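Local coordinates for protein cyclin-dependent kinase inhibitor 3 (Homo sapiens, PDB 1FPZ) that removes phosphate from phosphotyrosine, phosphoserine and phosphothreonine in proteins, and dephosphorylates the cyclin-dependent kinase CDK2 in a cyclin-dependent manner, at residues R81-K86 with L144-L149; D94-C99 with L137-G142; H106-A109 with T113-I116. The protein carries 1 engineered substitution. One frame throughout, in Å; residues are numbered along the deposited sequence.

Contact 1 of 3, residues R81-K86 with L144-L149; sequences RGELSK and LGRSCL. With SO4 (sulfate ion), chain G.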
loop_
_atom_site.group_PDB
_atom_site.type_symbol
_atom_site.label_atom_id
_atom_site.label_comp_id
_atom_site.label_asym_id
_atom_site.label_seq_id
_atom_site.Cartn_x
_atom_site.Cartn_y
_atom_site.Cartn_z
ATOM N N ARG A 81 3.260 -0.424 -14.672
ATOM C CA ARG A 81 2.453 -0.214 -15.872
ATOM C C ARG A 81 2.182 -1.544 -16.582
ATOM O O ARG A 81 1.071 -1.797 -17.050
ATOM C CB ARG A 81 3.181 0.741 -16.819
ATOM C CG ARG A 81 4.705 0.729 -16.642
ATOM C CD ARG A 81 5.445 1.046 -17.939
ATOM N NE ARG A 81 5.311 -0.052 -18.897
ATOM C CZ ARG A 81 4.821 0.080 -20.123
ATOM N NH1 ARG A 81 4.416 1.274 -20.550
ATOM N NH2 ARG A 81 4.725 -0.984 -20.912
ATOM N N GLY A 82 3.210 -2.383 -16.669
ATOM C CA GLY A 82 3.039 -3.674 -17.305
ATOM C C GLY A 82 1.916 -4.466 -16.652
ATOM O O GLY A 82 1.034 -5.009 -17.330
ATOM N N GLU A 83 1.928 -4.521 -15.325
ATOM C CA GLU A 83 0.906 -5.265 -14.615
ATOM C C GLU A 83 -0.470 -4.757 -14.950
ATOM O O GLU A 83 -1.355 -5.533 -15.303
ATOM C CB GLU A 83 1.112 -5.154 -13.119
ATOM C CG GLU A 83 2.457 -5.621 -12.658
ATOM C CD GLU A 83 2.551 -5.579 -11.171
ATOM O OE1 GLU A 83 1.785 -6.333 -10.531
ATOM O OE2 GLU A 83 3.373 -4.790 -10.653
ATOM N N LEU A 84 -0.662 -3.447 -14.838
ATOM C CA LEU A 84 -1.968 -2.886 -15.128
ATOM C C LEU A 84 -2.412 -3.333 -16.515
ATOM O O LEU A 84 -3.609 -3.447 -16.784
ATOM C CB LEU A 84 -1.934 -1.358 -15.007
ATOM C CG LEU A 84 -1.647 -0.876 -13.572
ATOM C CD1 LEU A 84 -1.292 0.590 -13.564
ATOM C CD2 LEU A 84 -2.845 -1.123 -12.687
ATOM N N SER A 85 -1.442 -3.606 -17.383
ATOM C CA SER A 85 -1.739 -4.082 -18.729
ATOM C C SER A 85 -2.099 -5.561 -18.655
ATOM O O SER A 85 -3.192 -5.971 -19.050
ATOM C CB SER A 85 -0.530 -3.902 -19.637
ATOM O OG SER A 85 -0.509 -2.601 -20.193
ATOM N N LYS A 86 -1.166 -6.356 -18.143
ATOM C CA LYS A 86 -1.382 -7.788 -17.993
ATOM C C LYS A 86 -2.760 -8.125 -17.445
ATOM O O LYS A 86 -3.531 -8.848 -18.068
ATOM C CB LYS A 86 -0.337 -8.394 -17.057
ATOM C CG LYS A 86 -0.655 -9.825 -16.662
ATOM C CD LYS A 86 0.516 -10.485 -15.971
ATOM C CE LYS A 86 1.684 -10.635 -16.930
ATOM N NZ LYS A 86 2.859 -11.262 -16.267
ATOM N N LEU A 144 0.050 -8.012 -0.587
ATOM C CA LEU A 144 0.796 -8.887 0.285
ATOM C C LEU A 144 2.265 -8.875 -0.052
ATOM O O LEU A 144 2.725 -9.698 -0.832
ATOM C CB LEU A 144 0.234 -10.293 0.119
ATOM C CG LEU A 144 0.886 -11.425 0.889
ATOM C CD1 LEU A 144 0.458 -11.338 2.336
ATOM C CD2 LEU A 144 0.464 -12.757 0.289
ATOM N N GLY A 145 3.009 -7.936 0.517
ATOM C CA GLY A 145 4.427 -7.899 0.237
ATOM C C GLY A 145 4.866 -6.495 -0.042
ATOM O O GLY A 145 5.488 -5.847 0.805
ATOM N N ARG A 146 4.568 -6.024 -1.245
ATOM C CA ARG A 146 4.930 -4.674 -1.582
ATOM C C ARG A 146 4.093 -3.762 -0.689
ATOM O O ARG A 146 4.628 -2.848 -0.081
ATOM C CB ARG A 146 4.684 -4.425 -3.078
ATOM C CG ARG A 146 5.767 -5.070 -3.982
ATOM C CD ARG A 146 5.566 -4.785 -5.478
ATOM N NE ARG A 146 4.465 -5.561 -6.035
ATOM C CZ ARG A 146 4.084 -5.520 -7.304
ATOM N NH1 ARG A 146 4.727 -4.724 -8.164
ATOM N NH2 ARG A 146 3.061 -6.264 -7.714
ATOM N N SER A 147 2.797 -4.035 -0.575
ATOM C CA SER A 147 1.935 -3.202 0.262
ATOM C C SER A 147 2.272 -3.292 1.738
ATOM O O SER A 147 2.262 -2.275 2.435
ATOM C CB SER A 147 0.464 -3.562 0.072
ATOM O OG SER A 147 0.008 -3.121 -1.179
ATOM N N CYS A 148 2.580 -4.500 2.217
ATOM C CA CYS A 148 2.923 -4.673 3.624
ATOM C C CYS A 148 4.268 -4.060 3.904
ATOM O O CYS A 148 4.530 -3.577 5.012
ATOM C CB CYS A 148 2.958 -6.144 3.985
ATOM S SG CYS A 148 1.440 -6.920 3.559
ATOM N N LEU A 149 5.129 -4.066 2.889
ATOM C CA LEU A 149 6.458 -3.480 3.023
ATOM C C LEU A 149 6.313 -1.982 3.313
ATOM O O LEU A 149 6.926 -1.455 4.246
ATOM C CB LEU A 149 7.256 -3.694 1.731
ATOM C CG LEU A 149 8.680 -3.170 1.604
ATOM C CD1 LEU A 149 9.647 -4.145 2.221
ATOM C CD2 LEU A 149 9.009 -3.002 0.140
HETATM S S SO4 G . 3.057 -8.046 -3.694
HETATM O O1 SO4 G . 4.013 -7.262 -4.458
HETATM O O2 SO4 G . 3.756 -9.279 -3.292
HETATM O O3 SO4 G . 1.847 -8.293 -4.519
HETATM O O4 SO4 G . 2.708 -7.353 -2.444
#

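Contact 2 of 3, residues D94-C99 with L137-G142; sequences DLYQQC and LIHSYG. Engineered in segment 137-142: Ser-140 (natural residue Cys). With SO4 (sulfate ion), chain G.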
loop_
_atom_site.group_PDB
_atom_site.type_symbol
_atom_site.label_atom_id
_atom_site.label_comp_id
_atom_site.label_asym_id
_atom_site.label_seq_id
_atom_site.Cartn_x
_atom_site.Cartn_y
_atom_site.Cartn_z
ATOM N N ASP A 94 -6.560 6.256 -14.410
ATOM C CA ASP A 94 -7.526 7.135 -15.068
ATOM C C ASP A 94 -8.862 7.074 -14.326
ATOM O O ASP A 94 -9.410 8.083 -13.872
ATOM C CB ASP A 94 -7.825 6.675 -16.511
ATOM C CG ASP A 94 -6.603 6.643 -17.424
ATOM O OD1 ASP A 94 -6.823 6.443 -18.644
ATOM O OD2 ASP A 94 -5.448 6.801 -16.955
ATOM N N LEU A 95 -9.398 5.861 -14.253
ATOM C CA LEU A 95 -10.678 5.626 -13.602
ATOM C C LEU A 95 -10.801 6.161 -12.191
ATOM O O LEU A 95 -11.837 6.732 -11.841
ATOM C CB LEU A 95 -11.014 4.136 -13.595
ATOM C CG LEU A 95 -11.391 3.562 -14.964
ATOM C CD1 LEU A 95 -11.993 2.172 -14.806
ATOM C CD2 LEU A 95 -12.398 4.487 -15.643
ATOM N N TYR A 96 -9.761 5.978 -11.380
ATOM C CA TYR A 96 -9.775 6.454 -10.001
ATOM C C TYR A 96 -9.962 7.960 -9.937
ATOM O O TYR A 96 -10.709 8.475 -9.104
ATOM C CB TYR A 96 -8.448 6.147 -9.278
ATOM C CG TYR A 96 -8.170 4.712 -8.902
ATOM C CD1 TYR A 96 -6.980 4.374 -8.256
ATOM C CD2 TYR A 96 -9.084 3.700 -9.157
ATOM C CE1 TYR A 96 -6.710 3.071 -7.870
ATOM C CE2 TYR A 96 -8.824 2.397 -8.778
ATOM C CZ TYR A 96 -7.636 2.089 -8.131
ATOM O OH TYR A 96 -7.381 0.808 -7.735
ATOM N N GLN A 97 -9.233 8.671 -10.788
ATOM C CA GLN A 97 -9.303 10.115 -10.788
ATOM C C GLN A 97 -10.624 10.602 -11.378
ATOM O O GLN A 97 -11.168 11.619 -10.953
ATOM C CB GLN A 97 -8.106 10.671 -11.538
ATOM C CG GLN A 97 -6.772 10.234 -10.913
ATOM C CD GLN A 97 -5.598 10.611 -11.766
ATOM O OE1 GLN A 97 -5.057 9.789 -12.488
ATOM N NE2 GLN A 97 -5.211 11.871 -11.705
ATOM N N GLN A 98 -11.153 9.860 -12.339
ATOM C CA GLN A 98 -12.426 10.230 -12.940
ATOM C C GLN A 98 -13.491 10.195 -11.860
ATOM O O GLN A 98 -14.492 10.902 -11.943
ATOM C CB GLN A 98 -12.822 9.234 -14.020
ATOM C CG GLN A 98 -11.877 9.177 -15.200
ATOM C CD GLN A 98 -12.446 8.335 -16.303
ATOM O OE1 GLN A 98 -13.627 8.442 -16.607
ATOM N NE2 GLN A 98 -11.616 7.496 -16.912
ATOM N N CYS A 99 -13.263 9.358 -10.846
ATOM C CA CYS A 99 -14.201 9.199 -9.741
ATOM C C CYS A 99 -13.922 10.125 -8.578
ATOM O O CYS A 99 -14.510 9.986 -7.513
ATOM C CB CYS A 99 -14.174 7.772 -9.223
ATOM S SG CYS A 99 -15.713 6.917 -9.431
ATOM N N LEU A 137 -6.295 4.352 1.214
ATOM C CA LEU A 137 -6.195 2.946 0.842
ATOM C C LEU A 137 -4.943 2.671 -0.027
ATOM O O LEU A 137 -4.617 3.475 -0.916
ATOM C CB LEU A 137 -7.434 2.582 0.051
ATOM C CG LEU A 137 -7.276 1.556 -1.048
ATOM C CD1 LEU A 137 -7.198 0.178 -0.432
ATOM C CD2 LEU A 137 -8.462 1.688 -2.026
ATOM N N ILE A 138 -4.250 1.541 0.208
ATOM C CA ILE A 138 -3.069 1.217 -0.599
ATOM C C ILE A 138 -3.170 -0.196 -1.158
ATOM O O ILE A 138 -3.718 -1.081 -0.525
ATOM C CB ILE A 138 -1.745 1.375 0.208
ATOM C CG1 ILE A 138 -1.447 0.128 1.058
ATOM C CG2 ILE A 138 -1.871 2.565 1.149
ATOM C CD1 ILE A 138 -0.275 0.297 1.981
ATOM N N HIS A 139 -2.649 -0.411 -2.359
ATOM C CA HIS A 139 -2.711 -1.738 -2.932
ATOM C C HIS A 139 -1.622 -2.024 -3.941
ATOM O O HIS A 139 -1.077 -1.134 -4.583
ATOM C CB HIS A 139 -4.067 -1.965 -3.602
ATOM C CG HIS A 139 -4.110 -1.571 -5.053
ATOM N ND1 HIS A 139 -3.304 -2.158 -6.009
ATOM C CD2 HIS A 139 -4.897 -0.692 -5.715
ATOM C CE1 HIS A 139 -3.597 -1.661 -7.196
ATOM N NE2 HIS A 139 -4.560 -0.767 -7.045
ATOM N N SER A 140 -1.342 -3.304 -4.073
ATOM C CA SER A 140 -0.366 -3.845 -4.992
ATOM C C SER A 140 -1.162 -4.765 -5.925
ATOM O O SER A 140 -2.245 -4.419 -6.386
ATOM C CB SER A 140 0.634 -4.676 -4.214
ATOM O OG SER A 140 1.834 -3.976 -4.059
ATOM N N TYR A 141 -0.612 -5.942 -6.181
ATOM C CA TYR A 141 -1.293 -6.926 -7.006
ATOM C C TYR A 141 -2.158 -7.761 -6.054
ATOM O O TYR A 141 -3.380 -7.820 -6.201
ATOM C CB TYR A 141 -0.265 -7.810 -7.725
ATOM C CG TYR A 141 -0.915 -8.921 -8.521
ATOM C CD1 TYR A 141 -0.292 -10.161 -8.659
ATOM C CD2 TYR A 141 -2.196 -8.754 -9.066
ATOM C CE1 TYR A 141 -0.932 -11.221 -9.310
ATOM C CE2 TYR A 141 -2.845 -9.802 -9.722
ATOM C CZ TYR A 141 -2.209 -11.034 -9.834
ATOM O OH TYR A 141 -2.878 -12.082 -10.421
ATOM N N GLY A 142 -1.512 -8.371 -5.065
ATOM C CA GLY A 142 -2.237 -9.174 -4.095
ATOM C C GLY A 142 -2.254 -8.600 -2.687
ATOM O O GLY A 142 -2.600 -9.298 -1.731
HETATM S S SO4 G . 3.057 -8.046 -3.694
HETATM O O1 SO4 G . 4.013 -7.262 -4.458
HETATM O O2 SO4 G . 3.756 -9.279 -3.292
HETATM O O3 SO4 G . 1.847 -8.293 -4.519
HETATM O O4 SO4 G . 2.708 -7.353 -2.444
#

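Contact 3 of 3, residues H106-A109 with T113-I116; sequences HPIA and TPDI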
loop_
_atom_site.group_PDB
_atom_site.type_symbol
_atom_site.label_atom_id
_atom_site.label_comp_id
_atom_site.label_asym_id
_atom_site.label_seq_id
_atom_site.Cartn_x
_atom_site.Cartn_y
_atom_site.Cartn_z
ATOM N N HIS A 106 3.131 4.888 -7.372
ATOM C CA HIS A 106 4.549 4.745 -7.084
ATOM C C HIS A 106 4.959 3.310 -7.373
ATOM O O HIS A 106 5.120 2.485 -6.447
ATOM C CB HIS A 106 4.839 5.031 -5.621
ATOM C CG HIS A 106 4.419 6.387 -5.175
ATOM N ND1 HIS A 106 5.300 7.437 -5.061
ATOM C CD2 HIS A 106 3.214 6.864 -4.797
ATOM C CE1 HIS A 106 4.657 8.503 -4.623
ATOM N NE2 HIS A 106 3.389 8.181 -4.450
ATOM N N PRO A 107 5.147 2.989 -8.655
ATOM C CA PRO A 107 5.541 1.629 -9.049
ATOM C C PRO A 107 6.744 1.008 -8.318
ATOM O O PRO A 107 7.791 1.621 -8.190
ATOM C CB PRO A 107 5.760 1.749 -10.566
ATOM C CG PRO A 107 6.019 3.215 -10.791
ATOM C CD PRO A 107 5.076 3.891 -9.818
ATOM N N ILE A 108 6.562 -0.205 -7.797
ATOM C CA ILE A 108 7.640 -0.928 -7.136
ATOM C C ILE A 108 7.637 -2.305 -7.788
ATOM O O ILE A 108 6.584 -2.902 -8.045
ATOM C CB ILE A 108 7.425 -1.067 -5.621
ATOM C CG1 ILE A 108 7.218 0.306 -4.983
ATOM C CG2 ILE A 108 8.660 -1.677 -4.984
ATOM C CD1 ILE A 108 7.031 0.253 -3.468
ATOM N N ALA A 109 8.827 -2.776 -8.114
ATOM C CA ALA A 109 8.992 -4.057 -8.770
ATOM C C ALA A 109 8.361 -5.217 -8.001
ATOM O O ALA A 109 8.610 -5.377 -6.815
ATOM C CB ALA A 109 10.465 -4.307 -8.973
ATOM N N THR A 113 11.616 -3.817 -3.980
ATOM C CA THR A 113 11.498 -2.776 -2.977
ATOM C C THR A 113 11.715 -1.400 -3.602
ATOM O O THR A 113 12.308 -1.284 -4.675
ATOM C CB THR A 113 12.517 -3.006 -1.867
ATOM O OG1 THR A 113 13.834 -2.926 -2.414
ATOM C CG2 THR A 113 12.330 -4.384 -1.258
ATOM N N PRO A 114 11.238 -0.332 -2.942
ATOM C CA PRO A 114 11.411 1.015 -3.486
ATOM C C PRO A 114 12.752 1.580 -3.085
ATOM O O PRO A 114 13.236 1.299 -1.998
ATOM C CB PRO A 114 10.287 1.788 -2.821
ATOM C CG PRO A 114 10.337 1.226 -1.433
ATOM C CD PRO A 114 10.466 -0.281 -1.685
ATOM N N ASP A 115 13.358 2.383 -3.950
ATOM C CA ASP A 115 14.625 2.996 -3.590
ATOM C C ASP A 115 14.275 3.928 -2.443
ATOM O O ASP A 115 13.104 4.248 -2.232
ATOM C CB ASP A 115 15.202 3.789 -4.761
ATOM C CG ASP A 115 14.294 4.901 -5.205
ATOM O OD1 ASP A 115 14.173 5.905 -4.470
ATOM O OD2 ASP A 115 13.695 4.759 -6.286
ATOM N N ILE A 116 15.288 4.359 -1.703
ATOM C CA ILE A 116 15.077 5.225 -0.556
ATOM C C ILE A 116 14.441 6.563 -0.852
ATOM O O ILE A 116 13.690 7.091 -0.038
ATOM C CB ILE A 116 16.397 5.454 0.196
ATOM C CG1 ILE A 116 17.559 5.575 -0.806
ATOM C CG2 ILE A 116 16.630 4.306 1.185
ATOM C CD1 ILE A 116 18.906 5.728 -0.151
#

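Contact 1 of 3, residues R81-K86 with L144-L149
The phosphate-binding loop of this protein-tyrosine phosphatase fixes its arginine, Arg-146, with a buried salt bridge from Glu-83 of helix 81-86. The two side chains come from opposite directions and meet end-on: Arg-146 NH1 donates to Glu-83 OE2 at 2.8 Å, and Arg-146 NH2 to Glu-83 OE1 at 3.1 Å, the latter nearly straight at 168°. Both carboxylate oxygens are met on their syn sides, and the carboxylate lies only 12° from the plane of the guanidinium, an arrangement in which the two end-on bonds fix the rotation of the guanidinium. Each partner is held a second time, Glu-83 OE2 by Thr-80 N and Arg-146 NH1 by Ile-108 O. Segment 144-149 carries the end of the family's signature loop into helix 146-158, with Gly-145 as its N-cap. The bend of the Arg-146 chain at chi3 (-74°) helps bring NE to a bound sulfate, which probably occupies the place of a substrate phosphate; the very short NE to O1 distance of the model is doubtful in detail. Gly-145 itself has a positive phi, a conformation that few residues other than glycine adopt easily.

Contact 2 of 3, residues D94-C99 with L137-G142
At the entrance to the signature loop of the protein-tyrosine phosphatases, where strand 136-139 runs into the phosphate-binding turn, His-139 meets Tyr-96 of helix 92-98. The hydroxyl of Tyr-96 approaches the imidazole at its edge, near the ring plane, and takes a weak, bent hydrogen bond from His-139 NE2 to Tyr-96 OH (3.3 Å, 125°). Tyr-96 gets there with CG anti to its own carbonyl carbon (chi1 -72°), its ring pointing inward from the helix. The other nitrogen of His-139 serves the loop itself: ND1 donates to Ser-140 O at 2.5 Å, in the carbonyl plane and on a lone pair, though the bond is bent and the oxygen is tilted from the imidazole plane. Ser-140 is an engineered replacement for the cysteine predicted to form the phosphocysteine intermediate, and its side chain lies beside the bound sulfate. Further round the turn, Gly-142 N points almost straight at sulfate O3, a weak bond at 3.4 Å. A leucine in place of His-139 would probably leave the carbonyl of Ser-140 and the hydroxyl of Tyr-96 without their donor and let the start of the loop shift. The strand is flanked in the sheet by strands 42-46 and 74-77; Tyr-96 packs on Ile-75 and Val-77 of the latter and on Thr-64 of helix 60-70.

Contact 3 of 3, residues H106-A109 with T113-I116
A local apolar contact closes the loop that links strand 102-105 to helix 116-131, with Ile-108 set against Pro-114 and the peptide just before it. The backbones approach most nearly at these two residues, whose CA atoms are 5.6 Å apart, and the side chain of Ile-108 reaches across to the opposite segment. Its two branches divide the work. CG2, anti to the backbone N, rests against the main chain, 3.4 Å from Thr-113 C and 3.6 Å from Pro-114 N. The longer branch, held extended by chi2 at -179°, carries its terminal methyl to the proline ring: Ile-108 CD1 lies 3.7 Å from Pro-114 CB, with Pro-114 CD and CG scarcely farther away. The methyl thus touches several carbons of the ring, and the isoleucine and proline side chains cross obliquely. Thr-113 takes part through its backbone, since its own CB points away from the opposite segment. Ala-109 stands at the margin, and its O is 4.4 Å from Thr-113 N, too far for a direct bond, so between these two segments the contact is one of van der Waals packing. Consistent with a place beside the active site, the side chain of Ile-108 comes within about 6 Å of that of Ser-140 (nearest atoms). Beyond the turn Asp-115 is the N-cap of helix 116-131, OD1 accepting from Ser-118 N. Ile-108 packs on Val-150 and Pro-114 on Leu-149, both of helix 146-158, while Tyr-188 of helix 183-189 touches Pro-114 and Cys-119 of helix 116-131 meets the same ring.

How the contacts relate
Contacts 1 and 2 are buried and share the signature loop: 137-142 supplies its beginning and 144-149 its end, and both touch the same sulfate. Contact 3, only partly buried, lies in a separate loop that adjoins contact 1 through Arg-146 and Leu-149 of helix 146-158; its centre is about 17 Å from that of contact 2, which it does not touch. The chemistry changes accordingly. Contact 1 pairs full charges beside the anion, contact 2 joins a tyrosine hydroxyl to an imidazole edge by one weak bond, and contact 3 packs an aliphatic side chain on a proline and its peptide. Helices 81-86 and 92-98, successive in the chain, each place one residue against an end of the signature loop: Glu-83 at its helical end, Tyr-96 at its strand end.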